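Local atomic coordinates of ThiJ/PfpI family protein (Francisella tularensis subsp. novicida, PDB entry 4P5P), a protein that may act as a glyoxalase III or cysteine protease of the Hsp31-like DJ-1/PfpI family and is a virulence factor. Residues Gly103-Phe108 and Gly134-Ile139; Leu5-Ser10 and Ile96-Gly101. All coordinates share one frame; numbering follows the deposited sequence.

Contact 1: Gly103-Phe108 and Gly134-Ile139; sequences GTMWDF and GVAALI
F108 leans its ring against G134 and A137. CD2 of F108 touches CB of A137 at 3.7 Å. At the ring edge lies a polar atom, the carbonyl O of G134, in the ring plane and 3.7 Å from CD2 of F108. CB of F108 rests on the backbone of 134-139, 3.8 Å from N of A137. One face of the F108 ring is taken by its own segment: CG2 of T104 sits 3.4 Å above the plane, offset toward the rim.

T104 faces G134 with its other branch. Its OG1 is set between the backbone N and the carbonyl carbon (chi1 60°), which carries it to 3.8 Å from N of G134. That is not a hydrogen bond. The hydroxyl is bonded instead to G101 O, with a weak bond to H133 O. M105 starts off away from the other segment, but its chain bends at chi2 (-69°) and chi3 (-80°). This bend brings SD to 4.2 Å from CB of A136.

No direct hydrogen bond joins the segments. A water bridges F108 O and A137 O, lying 2.7 Å from the O of A137. All six touching residues are buried. Segment 134-139 begins two residues after C132, which is modified to 3-sulfinoalanine. In this family such a cysteine lies in the nucleophile elbow, and the helical turns of 134-139, here packed against helix 104-107, are consistent with the start of the helix that follows such an elbow.

Contact 2: Leu5-Ser10 and Ile96-Gly101; sequences LMVTTS and IIFAGG
F98 lays its ring beside V7, the two side chains pointing the same way from neighbouring strands. CD1 of F98 is 3.7 Å from CB of V7, and both methyls of V7 also reach the ring. Outside the two segments, A137 and helix 112-123, through I114 and V118, also touch F98. The strands are parallel neighbours in the central sheet of the flavodoxin-like fold, with helices packed against both sides.

L5, V7, I96 and F98 project from one side of the sheet. I96 has CG1 anti to the backbone N (chi1 -171°). From there CG1 meets CG2 of V7, and CD1 lies 4.0 Å from CD2 of L5, the side chains of I96 and L5 running side by side. M6 and I97 point to the other side. There CG of M6 passes 4.1 Å from CB of I97, and helix 212-222 packs on I97 through F215 and I219.

Three backbone hydrogen bonds join the strands. N of I97 bonds to O of L5, N of V7 to O of I97, and N of A99 to O of V7. Beyond A99 the chains separate and a water fills in: it accepts from N of T9 at 2.9 Å, donates to O of G100, and donates weakly to O of A99. T8 closes a local bond, its OG1 donating to T9 O at 3.0 Å from above the carbonyl plane.

How the contacts relate
Contact 2 closes along the chain before contact 1 opens, and their centres lie about 9 Å apart. Strand 95-98 leads into helix 104-107, so the second half of contact 2 runs into the first half of contact 1. Contact 2 lies within the central sheet, and contact 1 sits beyond the C-terminal ends of its strands. D107 ties the two together: its OD1 probably bonds to T9 OG1 and its OD2 to S10 N. G101 N also bonds to OD2 of the modified cysteine at position 132. The loop after strand 95-98 is thus tied to the oxidised cysteine, and D107 beyond it to the loop after strand 2-8, consistent with the active-site end of this fold.

Contact 1: Gly103-Phe108 and Gly134-Ile139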
loop_
_atom_site.group_PDB
_atom_site.type_symbol
_atom_site.label_atom_id
_atom_site.label_comp_id
_atom_site.label_asym_id
_atom_site.label_seq_id
_atom_site.Cartn_x
_atom_site.Cartn_y
_atom_site.Cartn_z
ATOM N N GLY A 103 -8.944 2.287 -4.846
ATOM C CA GLY A 103 -8.612 3.630 -5.307
ATOM C C GLY A 103 -7.203 3.716 -5.857
ATOM O O GLY A 103 -6.935 4.459 -6.806
ATOM N N THR A 104 -6.307 2.937 -5.265
ATOM C CA THR A 104 -4.897 2.907 -5.653
ATOM C C THR A 104 -4.679 2.602 -7.132
ATOM O O THR A 104 -3.668 3.011 -7.709
ATOM C CB THR A 104 -4.114 1.849 -4.851
ATOM O OG1 THR A 104 -4.677 0.554 -5.091
ATOM C CG2 THR A 104 -4.148 2.123 -3.359
ATOM N N MET A 105 -5.604 1.867 -7.744
ATOM C CA MET A 105 -5.435 1.461 -9.134
ATOM C C MET A 105 -5.451 2.659 -10.074
ATOM O O MET A 105 -4.917 2.579 -11.181
ATOM C CB MET A 105 -6.520 0.460 -9.530
ATOM C CG MET A 105 -6.404 -0.848 -8.778
ATOM S SD MET A 105 -4.964 -1.841 -9.240
ATOM C CE MET A 105 -5.520 -2.598 -10.760
ATOM N N TRP A 106 -6.030 3.773 -9.616
ATOM C CA TRP A 106 -6.180 4.963 -10.456
ATOM C C TRP A 106 -5.184 6.075 -10.137
ATOM O O TRP A 106 -5.019 6.976 -10.954
ATOM C CB TRP A 106 -7.602 5.519 -10.343
ATOM C CG TRP A 106 -8.610 4.705 -11.093
ATOM C CD1 TRP A 106 -8.927 4.820 -12.413
ATOM C CD2 TRP A 106 -9.433 3.648 -10.575
ATOM N NE1 TRP A 106 -9.893 3.903 -12.755
ATOM C CE2 TRP A 106 -10.225 3.172 -11.648
ATOM C CE3 TRP A 106 -9.583 3.057 -9.315
ATOM C CZ2 TRP A 106 -11.151 2.135 -11.497
ATOM C CZ3 TRP A 106 -10.511 2.024 -9.169
ATOM C CH2 TRP A 106 -11.280 1.577 -10.253
ATOM N N ASP A 107 -4.534 6.047 -8.975
ATOM C CA ASP A 107 -3.564 7.115 -8.688
ATOM C C ASP A 107 -2.201 6.668 -8.160
ATOM O O ASP A 107 -1.325 7.509 -7.975
ATOM C CB ASP A 107 -4.162 8.176 -7.734
ATOM C CG ASP A 107 -4.466 7.674 -6.330
ATOM O OD1 ASP A 107 -4.359 6.471 -6.043
ATOM O OD2 ASP A 107 -4.841 8.531 -5.496
ATOM N N PHE A 108 -1.962 5.368 -8.004
ATOM C CA PHE A 108 -0.612 4.919 -7.645
ATOM C C PHE A 108 0.331 4.654 -8.832
ATOM O O PHE A 108 1.498 5.028 -8.761
ATOM C CB PHE A 108 -0.669 3.635 -6.804
ATOM C CG PHE A 108 -0.874 3.844 -5.314
ATOM C CD1 PHE A 108 -1.272 5.061 -4.785
ATOM C CD2 PHE A 108 -0.666 2.778 -4.443
ATOM C CE1 PHE A 108 -1.425 5.217 -3.415
ATOM C CE2 PHE A 108 -0.829 2.923 -3.101
ATOM C CZ PHE A 108 -1.201 4.137 -2.569
ATOM N N GLY A 134 -2.421 -1.894 -3.329
ATOM C CA GLY A 134 -1.311 -0.987 -3.078
ATOM C C GLY A 134 -0.039 -1.375 -3.819
ATOM O O GLY A 134 0.833 -0.545 -4.064
ATOM N N VAL A 135 0.078 -2.649 -4.184
ATOM C CA VAL A 135 1.238 -3.114 -4.926
ATOM C C VAL A 135 1.291 -2.432 -6.312
ATOM O O VAL A 135 2.345 -2.404 -6.953
ATOM C CB VAL A 135 1.229 -4.675 -5.046
ATOM C CG1 VAL A 135 2.501 -5.173 -5.720
ATOM C CG2 VAL A 135 1.095 -5.302 -3.653
ATOM N N ALA A 136 0.180 -1.828 -6.744
ATOM C CA ALA A 136 0.178 -1.013 -7.975
ATOM C C ALA A 136 1.227 0.104 -7.922
ATOM O O ALA A 136 1.690 0.591 -8.959
ATOM C CB ALA A 136 -1.201 -0.415 -8.220
ATOM N N ALA A 137 1.588 0.523 -6.711
ATOM C CA ALA A 137 2.639 1.532 -6.532
ATOM C C ALA A 137 3.982 1.112 -7.106
ATOM O O ALA A 137 4.796 1.963 -7.450
ATOM C CB ALA A 137 2.830 1.862 -5.063
ATOM N N LEU A 138 4.233 -0.193 -7.190
ATOM C CA LEU A 138 5.577 -0.687 -7.526
ATOM C C LEU A 138 5.765 -1.079 -8.979
ATOM O O LEU A 138 6.892 -1.281 -9.426
ATOM C CB LEU A 138 5.927 -1.885 -6.644
ATOM C CG LEU A 138 5.758 -1.698 -5.138
ATOM C CD1 LEU A 138 6.216 -2.957 -4.414
ATOM C CD2 LEU A 138 6.530 -0.478 -4.637
ATOM N N ILE A 139 4.668 -1.198 -9.715
ATOM C CA ILE A 139 4.723 -1.712 -11.091
ATOM C C ILE A 139 5.725 -0.963 -11.987
ATOM O O ILE A 139 6.493 -1.588 -12.714
ATOM C CB ILE A 139 3.344 -1.641 -11.747
ATOM C CG1 ILE A 139 2.327 -2.512 -10.994
ATOM C CG2 ILE A 139 3.399 -2.114 -13.189
ATOM C CD1 ILE A 139 0.904 -2.146 -11.347
HETATM O O HOH W 1 3.969 4.021 -9.044
#

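Contact 2: Leu5-Ser10 and Ile96-Gly101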
loop_
_atom_site.group_PDB
_atom_site.type_symbol
_atom_site.label_atom_id
_atom_site.label_comp_id
_atom_site.label_asym_id
_atom_site.label_seq_id
_atom_site.Cartn_x
_atom_site.Cartn_y
_atom_site.Cartn_z
ATOM N N LEU A 5 7.006 5.735 6.693
ATOM C CA LEU A 5 6.019 6.499 5.927
ATOM C C LEU A 5 4.958 5.562 5.353
ATOM O O LEU A 5 5.281 4.656 4.597
ATOM C CB LEU A 5 6.698 7.284 4.804
ATOM C CG LEU A 5 5.766 8.208 4.017
ATOM C CD1 LEU A 5 5.298 9.345 4.889
ATOM C CD2 LEU A 5 6.463 8.707 2.787
ATOM N N MET A 6 3.702 5.791 5.704
ATOM C CA MET A 6 2.588 5.034 5.155
ATOM C C MET A 6 1.842 5.945 4.188
ATOM O O MET A 6 1.597 7.119 4.496
ATOM C CB MET A 6 1.664 4.519 6.263
ATOM C CG MET A 6 2.327 3.495 7.176
ATOM S SD MET A 6 1.153 2.665 8.265
ATOM C CE MET A 6 0.271 1.632 7.106
ATOM N N VAL A 7 1.507 5.392 3.024
ATOM C CA VAL A 7 0.924 6.121 1.911
ATOM C C VAL A 7 -0.422 5.537 1.492
ATOM O O VAL A 7 -0.546 4.338 1.252
ATOM C CB VAL A 7 1.870 6.091 0.682
ATOM C CG1 VAL A 7 1.300 6.890 -0.476
ATOM C CG2 VAL A 7 3.241 6.629 1.042
ATOM N N THR A 8 -1.426 6.406 1.364
ATOM C CA THR A 8 -2.752 5.998 0.920
ATOM C C THR A 8 -3.129 6.635 -0.396
ATOM O O THR A 8 -2.586 7.679 -0.782
ATOM C CB THR A 8 -3.865 6.383 1.901
ATOM O OG1 THR A 8 -4.154 7.782 1.759
ATOM C CG2 THR A 8 -3.481 6.066 3.338
ATOM N N THR A 9 -4.074 5.995 -1.070
ATOM C CA THR A 9 -4.749 6.583 -2.207
ATOM C C THR A 9 -5.530 7.845 -1.822
ATOM O O THR A 9 -5.878 8.034 -0.656
ATOM C CB THR A 9 -5.720 5.552 -2.843
ATOM O OG1 THR A 9 -6.248 6.060 -4.068
ATOM C CG2 THR A 9 -6.862 5.238 -1.897
ATOM N N SER A 10 -5.801 8.678 -2.837
ATOM C CA SER A 10 -6.704 9.828 -2.735
ATOM C C SER A 10 -7.904 9.685 -3.681
ATOM O O SER A 10 -8.766 10.574 -3.755
ATOM C CB SER A 10 -5.945 11.124 -3.047
ATOM O OG SER A 10 -5.039 11.434 -2.000
ATOM N N ILE A 96 8.941 2.852 3.424
ATOM C CA ILE A 96 7.756 3.413 2.800
ATOM C C ILE A 96 6.792 2.250 2.562
ATOM O O ILE A 96 7.181 1.206 2.001
ATOM C CB ILE A 96 8.103 4.198 1.495
ATOM C CG1 ILE A 96 6.872 4.958 0.974
ATOM C CG2 ILE A 96 8.706 3.304 0.421
ATOM C CD1 ILE A 96 7.191 5.994 -0.105
ATOM N N ILE A 97 5.564 2.424 3.031
ATOM C CA ILE A 97 4.540 1.374 3.042
ATOM C C ILE A 97 3.289 1.867 2.311
ATOM O O ILE A 97 2.734 2.885 2.689
ATOM C CB ILE A 97 4.165 0.956 4.492
ATOM C CG1 ILE A 97 5.423 0.580 5.298
ATOM C CG2 ILE A 97 3.148 -0.174 4.468
ATOM C CD1 ILE A 97 6.273 -0.507 4.696
ATOM N N PHE A 98 2.842 1.126 1.298
ATOM C CA PHE A 98 1.658 1.475 0.514
ATOM C C PHE A 98 0.440 0.637 0.887
ATOM O O PHE A 98 0.424 -0.567 0.669
ATOM C CB PHE A 98 1.952 1.309 -0.967
ATOM C CG PHE A 98 3.039 2.213 -1.444
ATOM C CD1 PHE A 98 2.750 3.512 -1.802
ATOM C CD2 PHE A 98 4.350 1.782 -1.518
ATOM C CE1 PHE A 98 3.746 4.369 -2.209
ATOM C CE2 PHE A 98 5.360 2.642 -1.936
ATOM C CZ PHE A 98 5.048 3.933 -2.286
ATOM N N ALA A 99 -0.569 1.295 1.446
ATOM C CA ALA A 99 -1.827 0.654 1.791
ATOM C C ALA A 99 -2.641 0.428 0.517
ATOM O O ALA A 99 -2.383 1.058 -0.501
ATOM C CB ALA A 99 -2.601 1.519 2.779
ATOM N N GLY A 100 -3.622 -0.469 0.576
ATOM C CA GLY A 100 -4.442 -0.788 -0.580
ATOM C C GLY A 100 -5.830 -0.173 -0.557
ATOM O O GLY A 100 -6.037 0.901 0.011
ATOM N N GLY A 101 -6.792 -0.893 -1.129
ATOM C CA GLY A 101 -8.063 -0.319 -1.529
ATOM C C GLY A 101 -8.025 -0.100 -3.033
ATOM O O GLY A 101 -6.976 0.190 -3.606
HETATM O O HOH W 2 -4.324 3.224 -0.187
#